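Local coordinates for protein putative tryptophan halogenase (Xanthomonas campestris pv. campestris, PDB 6Y1W) that is thought to act as a flavin-dependent halogenase, using FAD chemistry to halogenate an aromatic substrate, at residues A[164-169]-A[280-285]; A[274-279]-A[306-311]; A[86-91]-A[490-495]; A[75-80]-A[151-156]. All coordinates share one frame; numbering follows the deposited sequence.

Contact 1: A[164-169]-A[280-285]; sequences HLDAGL and QHRVGN. With BUD ((2S,3S)-butane-2,3-diol), chain L.
Asp166 and Arg282 form a buried salt bridge in which one carboxylate oxygen takes both terminal nitrogens of the guanidinium. Asp166 OD2 lies 2.9 Å from Arg282 NH2 and 3.0 Å from Arg282 NH1, so the arginine grips it end-on, with the oxygen in the guanidinium plane. The carboxylate stands almost perpendicular to that plane, at 82°. NH1 uses the anti lone pair of OD2, whereas NH2 approaches from above the carboxylate plane. Arginine suits the place because it is long: from a CG set between the backbone N and carbonyl carbon (chi1 76°), its chain runs extended to NE and bridges backbones whose closest CA atoms, those of Asp166 and Gly284, are 9.1 Å apart. NE is held separately by OE1 of Gln253, which helps fix the rotation of the head group. Aspartate has a second task: a trans first torsion (chi1 -177°) turns it over the start of helix 167-180, where Asp166 OD1 receives the N-H of Leu169 at 2.9 Å. This N-cap aspartate thus doubles as a salt-bridge acceptor, joining the junction of strand 162-166 and helix 167-180 to the connection between strands 272-278 and 283-289. Arg282, with Val56, Gly57 and Thr313, also lines a butanediol pocket, with Arg282 NE 4.0 Å from BUD C4 over one guanidinium face.

Contact 2: A[274-279]-A[306-311]; sequences MWRIPL and NLQGRA
The strand bearing Met274 and Arg276 runs past the loop bearing Asn306 and Gln308 at a distance too great for backbone hydrogen bonding: the CA atoms of Met274 and Asn306 are 8.6 Å apart, and those of Arg276 and Leu307 8.9 Å. Side chains and two waters bridge the interval. Met274 and Arg276, two residues apart in the strand, both point toward the loop. The unbranched, flexible chain of Met274 bends at its last torsion (chi3 -79°) and lets SD and CE settle against the amide of Asn306, with Met274 CE 3.4 Å from Asn306 ND2. That amide has its own partners, Val302 O at its nitrogen and Arg267 at its oxygen. Arg276 reaches out extended, and its guanidinium slides beneath the amide of Gln308. Gln308 OE1 sits 3.7 Å above the Arg276 guanidinium plane, near the rim, and the two flat groups are inclined by only 23°. The bonds proper run through water. Water 2 accepts from Arg276 NE at 3.1 Å and from Gln308 N at 3.0 Å. Water 1 accepts from Arg276 NH2 at 3.0 Å and is 2.7 Å from Gln308 O, to which it can donate. Arg276 thus addresses the backbone of Gln308 through two waters, and the amide oxygen over its face probably adds a mild electrostatic attraction, so the strand and the loop are linked mainly by solvent-mediated bonds.

Contact 3: A[86-91]-A[490-495]; sequences ATFKVG and PPHAEF
His492 reaches from the first turn of its helix to the backbone of Phe88, and this is the tightly packed part of the contact. Phe88 N donates to His492 NE2 at 3.0 Å, close to the plane of the imidazole. NE2 therefore acts as an acceptor, while ND1, on the other side of the ring, meets Pro260 O, so both nitrogens of this buried histidine are engaged. A chi1 of -168°, CG lying opposite the backbone N, carries the ring from the helix to the strand. There Thr87 CB packs 3.5 Å from His492 CE1, while the threonine hydroxyl is bonded to Pro278 O and His164 ND1; Phe88 CB is likewise 3.5 Å from His492 NE2. The looser part lies toward the partly exposed Phe495. Phe88 CE2 comes up to the CD2-CE2 edge of the Phe495 ring, 3.6 Å from Phe495 CE2. The rings form an oblique pair, with centroids 5.7 Å apart and planes inclined at 60°. Lys89, predicted to be the active-site residue, leaves the strand away from the helix, and its NZ is hydrogen-bonded to Ser348 OG and Thr62 O. Strand 87-89 is an outer strand of a three-stranded antiparallel sheet, bonded to strand 162-166 on one side. On its other side helix 492-499 supplies His492, while Phe88 is also stacked on Phe151, packed edge-to-face with Tyr161, and touched by Met81 of helix 77-83.

Contact 4: A[75-80]-A[151-156]; sequences IDEAQF and FAHLPN
A single hydrogen bond between Glu77 and His153 spans 11.7 Å between the CA atoms of these two residues, and little else touches. An extended glutamate and a histidine approach from opposite directions to close that span. Glu77 is fully stretched, all its carbons in a zigzag (chi1 178°), as the distance demands. His153 NE2 donates to Glu77 OE1 at 2.8 Å, using the syn lone pair of the oxygen. The bond is somewhat bent, at 139°, and OE1 lies a little out of the imidazole plane, although ring and carboxylate are nearly coplanar. Glu77 opens helix 77-83, where an acidic residue is favourably placed beside the positive end of the helix dipole. Just before it, Asp76 provides the N-cap, with Gln79 N donating to Asp76 OD2 at 2.9 Å. The pairing is a histidine-carboxylate hydrogen bond that ties this helix start to the irregular loop between helix 141-148 and strand 162-166. The glutamate is shared among further partners: OE1 also bonds the hydroxyl of Tyr499, and OE2 those of Tyr163 and Tyr161. Such a cluster would help to fix the orientation of the carboxylate, and its negative charge could favour a protonated imidazole. Over one face of the His153 ring sits Phe151, two residues earlier in the same loop, with Phe151 CE2 about 4.3 Å above the ring centre.

Overall arrangement
Every pair of contacts touches except contacts 2 and 4, whose centres are 26 Å apart. The closest spacings, 11 Å between centres, are those of contacts 3 and 4 and of contacts 1 and 2. Contacts 1 and 3 share the three-stranded sheet through strands 162-166 and 87-89; contacts 1 and 2 share the seven-stranded sheet through strands 283-289 and 272-278. Contact 3 spans about four fifths of the sequence, enclosing contacts 1 and 2, while contact 4 closes before either opens. The segments of contacts 1 and 2 alternate along the chain, as do those of contacts 3 and 4. The C-terminal helix 492-499 is thereby fastened to strand 87-89, which carries the predicted catalytic Lys89.

Contact 1: A[164-169]-A[280-285]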
# COMPACT_ATOMS: atom_id res chain seq x y z
N HIS A 164 -12.64 20.77 -12.15
CA HIS A 164 -11.95 21.96 -12.61
C HIS A 164 -12.48 23.10 -11.76
O HIS A 164 -13.69 23.24 -11.64
CB HIS A 164 -12.26 22.21 -14.09
CG HIS A 164 -11.94 21.05 -14.99
ND1 HIS A 164 -12.92 20.29 -15.61
CD2 HIS A 164 -10.74 20.48 -15.34
CE1 HIS A 164 -12.34 19.34 -16.34
NE2 HIS A 164 -11.03 19.43 -16.19
N LEU A 165 -11.59 23.93 -11.19
CA LEU A 165 -12.10 24.94 -10.27
C LEU A 165 -11.32 26.24 -10.41
O LEU A 165 -10.23 26.29 -10.97
CB LEU A 165 -12.06 24.46 -8.80
CG LEU A 165 -10.71 23.96 -8.25
CD1 LEU A 165 -9.77 25.13 -7.93
CD2 LEU A 165 -10.89 23.09 -6.99
N ASP A 166 -11.93 27.32 -9.91
CA ASP A 166 -11.23 28.60 -9.80
C ASP A 166 -10.48 28.58 -8.48
O ASP A 166 -11.10 28.50 -7.41
CB ASP A 166 -12.23 29.77 -9.85
CG ASP A 166 -11.52 31.13 -9.82
OD1 ASP A 166 -10.80 31.41 -8.84
OD2 ASP A 166 -11.65 31.94 -10.77
N ALA A 167 -9.13 28.57 -8.53
CA ALA A 167 -8.35 28.41 -7.30
C ALA A 167 -8.47 29.59 -6.35
O ALA A 167 -8.46 29.41 -5.13
CB ALA A 167 -6.87 28.19 -7.64
N GLY A 168 -8.61 30.81 -6.89
CA GLY A 168 -8.75 31.96 -6.01
C GLY A 168 -10.08 31.92 -5.28
O GLY A 168 -10.13 32.23 -4.09
N LEU A 169 -11.15 31.57 -5.99
CA LEU A 169 -12.44 31.42 -5.33
C LEU A 169 -12.41 30.27 -4.34
O LEU A 169 -13.06 30.35 -3.29
CB LEU A 169 -13.56 31.16 -6.35
CG LEU A 169 -13.86 32.37 -7.26
CD1 LEU A 169 -14.86 32.01 -8.32
CD2 LEU A 169 -14.34 33.54 -6.39
N GLN A 280 -17.29 26.98 -15.36
CA GLN A 280 -18.70 27.07 -15.77
C GLN A 280 -18.96 28.20 -16.76
O GLN A 280 -19.86 28.07 -17.61
CB GLN A 280 -19.59 27.24 -14.53
CG GLN A 280 -19.77 25.92 -13.78
CD GLN A 280 -20.93 25.94 -12.77
OE1 GLN A 280 -21.99 26.56 -13.01
NE2 GLN A 280 -20.75 25.25 -11.65
N HIS A 281 -18.16 29.28 -16.72
CA HIS A 281 -18.44 30.43 -17.58
C HIS A 281 -17.21 31.00 -18.24
O HIS A 281 -17.26 32.14 -18.71
CB HIS A 281 -19.16 31.54 -16.80
CG HIS A 281 -20.45 31.08 -16.22
ND1 HIS A 281 -21.60 30.92 -16.98
CD2 HIS A 281 -20.78 30.74 -14.96
CE1 HIS A 281 -22.57 30.47 -16.20
NE2 HIS A 281 -22.11 30.38 -14.97
N ARG A 282 -16.09 30.27 -18.21
CA ARG A 282 -14.89 30.68 -18.93
C ARG A 282 -14.00 29.44 -19.06
O ARG A 282 -14.32 28.36 -18.55
CB ARG A 282 -14.18 31.82 -18.20
CG ARG A 282 -13.43 31.36 -16.97
CD ARG A 282 -12.59 32.51 -16.37
NE ARG A 282 -11.51 32.01 -15.52
CZ ARG A 282 -11.60 31.92 -14.19
NH1 ARG A 282 -12.71 32.30 -13.58
NH2 ARG A 282 -10.57 31.46 -13.47
N VAL A 283 -12.86 29.63 -19.72
CA VAL A 283 -11.91 28.55 -19.95
C VAL A 283 -10.51 29.02 -19.55
O VAL A 283 -10.11 30.14 -19.88
CB VAL A 283 -11.96 28.14 -21.44
CG1 VAL A 283 -10.83 27.16 -21.78
CG2 VAL A 283 -13.34 27.52 -21.74
N GLY A 284 -9.78 28.18 -18.80
CA GLY A 284 -8.40 28.47 -18.48
C GLY A 284 -7.46 27.85 -19.50
O GLY A 284 -7.69 26.74 -19.97
N ASN A 285 -6.42 28.61 -19.88
CA ASN A 285 -5.44 28.15 -20.87
C ASN A 285 -4.05 28.48 -20.37
O ASN A 285 -3.84 29.45 -19.65
CB ASN A 285 -5.61 28.86 -22.23
CG ASN A 285 -7.03 28.80 -22.76
OD1 ASN A 285 -7.37 27.94 -23.57
ND2 ASN A 285 -7.86 29.78 -22.35
C1 BUD L . -9.90 37.76 -13.37
O1 BUD L . -12.03 37.64 -12.26
C2 BUD L . -11.40 37.51 -13.52
O2 BUD L . -13.01 35.96 -14.31
C3 BUD L . -11.64 36.11 -14.04
C4 BUD L . -10.91 35.94 -15.36

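Contact 2: A[274-279]-A[306-311]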
# COMPACT_ATOMS: atom_id res chain seq x y z
N MET A 274 0.34 22.59 -23.77
CA MET A 274 -0.67 23.59 -23.41
C MET A 274 -1.79 22.94 -22.64
O MET A 274 -2.25 21.86 -23.01
CB MET A 274 -1.25 24.24 -24.67
CG MET A 274 -0.30 25.26 -25.34
SD MET A 274 -0.91 25.53 -27.04
CE MET A 274 -0.32 24.11 -27.98
N TRP A 275 -2.28 23.60 -21.58
CA TRP A 275 -3.49 23.13 -20.93
C TRP A 275 -4.72 23.92 -21.38
O TRP A 275 -4.63 25.10 -21.75
CB TRP A 275 -3.41 23.24 -19.40
CG TRP A 275 -3.51 24.62 -18.75
CD1 TRP A 275 -4.67 25.34 -18.47
CD2 TRP A 275 -2.43 25.38 -18.22
NE1 TRP A 275 -4.34 26.52 -17.81
CE2 TRP A 275 -2.97 26.57 -17.67
CE3 TRP A 275 -1.03 25.19 -18.17
CZ2 TRP A 275 -2.18 27.54 -17.05
CZ3 TRP A 275 -0.25 26.16 -17.57
CH2 TRP A 275 -0.82 27.33 -17.04
N ARG A 276 -5.87 23.25 -21.31
CA ARG A 276 -7.17 23.89 -21.52
C ARG A 276 -8.12 23.30 -20.50
O ARG A 276 -8.26 22.07 -20.44
CB ARG A 276 -7.66 23.66 -22.96
CG ARG A 276 -8.84 24.57 -23.29
CD ARG A 276 -9.15 24.61 -24.80
NE ARG A 276 -10.26 25.55 -25.05
CZ ARG A 276 -11.55 25.22 -25.01
NH1 ARG A 276 -11.91 23.98 -24.73
NH2 ARG A 276 -12.50 26.14 -25.26
N ILE A 277 -8.71 24.14 -19.64
CA ILE A 277 -9.46 23.69 -18.48
C ILE A 277 -10.81 24.40 -18.45
O ILE A 277 -10.86 25.62 -18.39
CB ILE A 277 -8.67 24.01 -17.19
CG1 ILE A 277 -7.46 23.07 -17.07
CG2 ILE A 277 -9.57 23.96 -15.93
CD1 ILE A 277 -6.48 23.59 -15.98
N PRO A 278 -11.95 23.67 -18.53
CA PRO A 278 -13.25 24.35 -18.58
C PRO A 278 -13.79 24.68 -17.20
O PRO A 278 -13.90 23.79 -16.34
CB PRO A 278 -14.15 23.31 -19.28
CG PRO A 278 -13.63 21.99 -18.73
CD PRO A 278 -12.09 22.20 -18.73
N LEU A 279 -14.19 25.94 -17.00
CA LEU A 279 -14.97 26.35 -15.84
C LEU A 279 -16.41 26.62 -16.30
O LEU A 279 -16.73 26.49 -17.49
CB LEU A 279 -14.34 27.58 -15.17
CG LEU A 279 -12.93 27.29 -14.64
CD1 LEU A 279 -12.36 28.57 -14.02
CD2 LEU A 279 -12.91 26.14 -13.62
N ASN A 306 -3.53 28.56 -30.62
CA ASN A 306 -4.39 27.48 -30.18
C ASN A 306 -5.61 27.94 -29.40
O ASN A 306 -6.47 27.10 -29.10
CB ASN A 306 -3.60 26.49 -29.31
CG ASN A 306 -2.68 25.59 -30.15
OD1 ASN A 306 -3.05 24.49 -30.52
ND2 ASN A 306 -1.50 26.10 -30.50
N LEU A 307 -5.72 29.22 -29.07
CA LEU A 307 -6.85 29.71 -28.28
C LEU A 307 -8.13 29.66 -29.11
O LEU A 307 -8.11 29.79 -30.34
CB LEU A 307 -6.62 31.14 -27.78
CG LEU A 307 -5.50 31.35 -26.75
CD1 LEU A 307 -5.41 32.80 -26.32
CD2 LEU A 307 -5.74 30.48 -25.53
N GLN A 308 -9.23 29.38 -28.42
CA GLN A 308 -10.58 29.55 -28.94
C GLN A 308 -11.28 30.58 -28.08
O GLN A 308 -11.17 30.55 -26.85
CB GLN A 308 -11.38 28.27 -28.92
CG GLN A 308 -10.81 27.16 -29.79
CD GLN A 308 -11.42 25.83 -29.44
OE1 GLN A 308 -10.80 25.01 -28.76
NE2 GLN A 308 -12.67 25.62 -29.86
N GLY A 309 -11.98 31.51 -28.73
CA GLY A 309 -12.68 32.56 -28.03
C GLY A 309 -11.79 33.74 -27.70
O GLY A 309 -10.55 33.66 -27.70
N ARG A 310 -12.42 34.86 -27.37
CA ARG A 310 -11.64 36.03 -27.03
C ARG A 310 -10.99 35.86 -25.66
O ARG A 310 -11.55 35.24 -24.74
CB ARG A 310 -12.52 37.28 -27.02
CG ARG A 310 -12.99 37.66 -28.44
CD ARG A 310 -14.10 38.71 -28.41
NE ARG A 310 -15.30 38.21 -27.75
CZ ARG A 310 -16.43 38.90 -27.57
NH1 ARG A 310 -16.51 40.16 -28.01
NH2 ARG A 310 -17.46 38.35 -26.97
N ALA A 311 -9.81 36.45 -25.51
CA ALA A 311 -9.15 36.48 -24.21
C ALA A 311 -9.90 37.37 -23.23
O ALA A 311 -10.31 38.49 -23.56
CB ALA A 311 -7.72 37.00 -24.37
O HOH W 1 -12.34 29.13 -24.89
O HOH W 2 -9.13 28.38 -25.60

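Contact 3: A[86-91]-A[490-495]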
# COMPACT_ATOMS: atom_id res chain seq x y z
N ALA A 86 -17.03 25.68 -10.51
CA ALA A 86 -16.37 24.42 -10.83
C ALA A 86 -17.16 23.56 -11.81
O ALA A 86 -18.39 23.62 -11.89
CB ALA A 86 -16.12 23.60 -9.56
N THR A 87 -16.43 22.71 -12.56
CA THR A 87 -17.05 21.69 -13.40
C THR A 87 -16.46 20.34 -13.04
O THR A 87 -15.51 20.23 -12.26
CB THR A 87 -16.82 21.97 -14.92
OG1 THR A 87 -15.42 21.88 -15.21
CG2 THR A 87 -17.33 23.41 -15.32
N PHE A 88 -17.02 19.28 -13.62
CA PHE A 88 -16.50 17.95 -13.35
C PHE A 88 -15.39 17.56 -14.31
O PHE A 88 -15.35 17.99 -15.48
CB PHE A 88 -17.64 16.91 -13.40
CG PHE A 88 -18.63 17.07 -12.29
CD1 PHE A 88 -18.34 16.57 -11.00
CD2 PHE A 88 -19.82 17.74 -12.48
CE1 PHE A 88 -19.22 16.74 -9.94
CE2 PHE A 88 -20.72 17.91 -11.40
CZ PHE A 88 -20.41 17.41 -10.15
N LYS A 89 -14.49 16.70 -13.82
CA LYS A 89 -13.37 16.20 -14.60
C LYS A 89 -13.32 14.70 -14.48
O LYS A 89 -13.33 14.18 -13.36
CB LYS A 89 -12.05 16.80 -14.06
CG LYS A 89 -10.80 16.22 -14.74
CD LYS A 89 -9.55 16.73 -14.06
CE LYS A 89 -8.31 15.97 -14.62
NZ LYS A 89 -7.13 16.14 -13.66
N VAL A 90 -13.23 13.99 -15.62
CA VAL A 90 -13.07 12.54 -15.60
C VAL A 90 -11.76 12.08 -16.21
O VAL A 90 -11.50 10.86 -16.23
CB VAL A 90 -14.25 11.82 -16.28
CG1 VAL A 90 -15.55 12.09 -15.53
CG2 VAL A 90 -14.37 12.26 -17.75
N GLY A 91 -10.92 12.99 -16.69
CA GLY A 91 -9.67 12.54 -17.30
C GLY A 91 -8.94 13.71 -17.95
O GLY A 91 -9.38 14.86 -17.88
N PRO A 490 -26.31 12.25 -18.34
CA PRO A 490 -26.73 13.43 -19.13
C PRO A 490 -25.55 14.22 -19.64
O PRO A 490 -24.42 14.04 -19.14
CB PRO A 490 -27.52 14.26 -18.11
CG PRO A 490 -26.80 13.97 -16.80
CD PRO A 490 -26.43 12.49 -16.89
N PRO A 491 -25.78 15.12 -20.59
CA PRO A 491 -24.74 16.10 -20.95
C PRO A 491 -24.24 16.86 -19.72
O PRO A 491 -25.02 17.21 -18.82
CB PRO A 491 -25.45 17.03 -21.94
CG PRO A 491 -26.62 16.20 -22.46
CD PRO A 491 -27.04 15.34 -21.32
N HIS A 492 -22.92 17.11 -19.69
CA HIS A 492 -22.27 17.78 -18.55
C HIS A 492 -23.00 19.07 -18.16
O HIS A 492 -23.22 19.34 -16.98
CB HIS A 492 -20.83 18.11 -18.96
CG HIS A 492 -19.93 18.55 -17.84
ND1 HIS A 492 -18.69 19.11 -18.09
CD2 HIS A 492 -20.05 18.45 -16.50
CE1 HIS A 492 -18.11 19.39 -16.93
NE2 HIS A 492 -18.89 18.98 -15.95
N ALA A 493 -23.32 19.88 -19.15
CA ALA A 493 -23.94 21.18 -18.89
C ALA A 493 -25.30 21.02 -18.24
O ALA A 493 -25.66 21.80 -17.36
CB ALA A 493 -24.08 21.96 -20.19
N GLU A 494 -26.06 20.00 -18.66
CA GLU A 494 -27.36 19.78 -18.03
C GLU A 494 -27.20 19.37 -16.58
O GLU A 494 -27.94 19.83 -15.69
CB GLU A 494 -28.15 18.73 -18.81
CG GLU A 494 -28.83 19.33 -20.02
CD GLU A 494 -29.41 18.28 -20.94
OE1 GLU A 494 -29.46 18.55 -22.17
OE2 GLU A 494 -29.82 17.21 -20.42
N PHE A 495 -26.21 18.52 -16.29
CA PHE A 495 -26.00 18.12 -14.91
C PHE A 495 -25.56 19.30 -14.06
O PHE A 495 -26.06 19.49 -12.95
CB PHE A 495 -24.99 16.96 -14.84
CG PHE A 495 -24.94 16.36 -13.49
CD1 PHE A 495 -25.96 15.49 -13.06
CD2 PHE A 495 -23.94 16.70 -12.60
CE1 PHE A 495 -25.94 14.97 -11.76
CE2 PHE A 495 -23.92 16.19 -11.31
CZ PHE A 495 -24.93 15.31 -10.88

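Contact 4: A[75-80]-A[151-156]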
# COMPACT_ATOMS: atom_id res chain seq x y z
N ILE A 75 -17.33 19.37 3.88
CA ILE A 75 -17.65 20.42 2.92
C ILE A 75 -18.60 19.83 1.89
O ILE A 75 -18.31 18.76 1.35
CB ILE A 75 -16.37 20.95 2.25
CG1 ILE A 75 -15.65 21.83 3.26
CG2 ILE A 75 -16.69 21.70 0.90
CD1 ILE A 75 -14.27 22.27 2.78
N ASP A 76 -19.74 20.49 1.68
CA ASP A 76 -20.75 20.03 0.73
C ASP A 76 -20.28 20.25 -0.70
O ASP A 76 -19.94 21.38 -1.08
CB ASP A 76 -22.07 20.78 0.96
CG ASP A 76 -23.14 20.36 -0.02
OD1 ASP A 76 -23.66 19.23 0.12
OD2 ASP A 76 -23.44 21.13 -0.96
N GLU A 77 -20.34 19.19 -1.52
CA GLU A 77 -19.77 19.26 -2.86
C GLU A 77 -20.49 20.28 -3.74
O GLU A 77 -19.84 21.13 -4.37
CB GLU A 77 -19.81 17.89 -3.52
CG GLU A 77 -19.27 17.94 -4.93
CD GLU A 77 -19.31 16.59 -5.60
OE1 GLU A 77 -20.42 16.15 -5.98
OE2 GLU A 77 -18.22 15.95 -5.70
N ALA A 78 -21.83 20.27 -3.77
CA ALA A 78 -22.53 21.21 -4.65
C ALA A 78 -22.27 22.67 -4.23
O ALA A 78 -22.12 23.54 -5.09
CB ALA A 78 -24.03 20.89 -4.70
N GLN A 79 -22.21 22.95 -2.92
CA GLN A 79 -21.95 24.31 -2.45
C GLN A 79 -20.55 24.77 -2.83
O GLN A 79 -20.35 25.87 -3.36
CB GLN A 79 -22.16 24.35 -0.94
CG GLN A 79 -21.79 25.60 -0.21
CD GLN A 79 -21.75 25.31 1.30
OE1 GLN A 79 -20.82 25.70 2.00
NE2 GLN A 79 -22.74 24.57 1.79
N PHE A 80 -19.56 23.88 -2.61
CA PHE A 80 -18.19 24.17 -3.01
C PHE A 80 -18.09 24.43 -4.52
O PHE A 80 -17.42 25.37 -4.94
CB PHE A 80 -17.31 22.98 -2.57
CG PHE A 80 -16.21 22.65 -3.55
CD1 PHE A 80 -15.14 23.55 -3.74
CD2 PHE A 80 -16.25 21.47 -4.28
CE1 PHE A 80 -14.14 23.27 -4.66
CE2 PHE A 80 -15.24 21.18 -5.21
CZ PHE A 80 -14.22 22.08 -5.41
N PHE A 151 -21.80 13.49 -17.73
CA PHE A 151 -21.45 13.26 -16.33
C PHE A 151 -22.71 13.23 -15.48
O PHE A 151 -23.58 14.11 -15.62
CB PHE A 151 -20.53 14.35 -15.74
CG PHE A 151 -20.16 14.07 -14.30
CD1 PHE A 151 -19.09 13.22 -14.02
CD2 PHE A 151 -20.95 14.53 -13.25
CE1 PHE A 151 -18.79 12.89 -12.71
CE2 PHE A 151 -20.67 14.19 -11.94
CZ PHE A 151 -19.58 13.35 -11.67
N ALA A 152 -22.76 12.26 -14.57
CA ALA A 152 -23.57 12.32 -13.35
C ALA A 152 -22.96 11.36 -12.34
O ALA A 152 -22.17 10.50 -12.72
CB ALA A 152 -25.05 11.97 -13.65
N HIS A 153 -23.29 11.52 -11.05
CA HIS A 153 -22.81 10.55 -10.07
C HIS A 153 -23.50 9.21 -10.30
O HIS A 153 -24.66 9.16 -10.72
CB HIS A 153 -23.11 10.97 -8.63
CG HIS A 153 -22.58 12.32 -8.27
ND1 HIS A 153 -23.30 13.47 -8.47
CD2 HIS A 153 -21.39 12.70 -7.74
CE1 HIS A 153 -22.59 14.51 -8.06
NE2 HIS A 153 -21.42 14.07 -7.62
N LEU A 154 -22.79 8.14 -10.00
CA LEU A 154 -23.41 6.81 -10.05
C LEU A 154 -23.42 6.17 -8.68
O LEU A 154 -22.57 6.49 -7.84
CB LEU A 154 -22.67 5.90 -11.04
CG LEU A 154 -22.95 6.21 -12.51
CD1 LEU A 154 -22.05 5.37 -13.44
CD2 LEU A 154 -24.44 5.97 -12.79
N PRO A 155 -24.36 5.25 -8.42
CA PRO A 155 -24.43 4.63 -7.09
C PRO A 155 -23.11 3.98 -6.69
O PRO A 155 -22.35 3.48 -7.53
CB PRO A 155 -25.53 3.57 -7.25
CG PRO A 155 -26.38 4.08 -8.35
CD PRO A 155 -25.46 4.81 -9.30
N ASN A 156 -22.83 4.03 -5.38
CA ASN A 156 -21.65 3.38 -4.78
C ASN A 156 -20.36 3.85 -5.45
O ASN A 156 -19.48 3.04 -5.77
CB ASN A 156 -21.76 1.86 -4.83
CG ASN A 156 -23.06 1.34 -4.25
OD1 ASN A 156 -23.69 0.45 -4.81
ND2 ASN A 156 -23.47 1.92 -3.13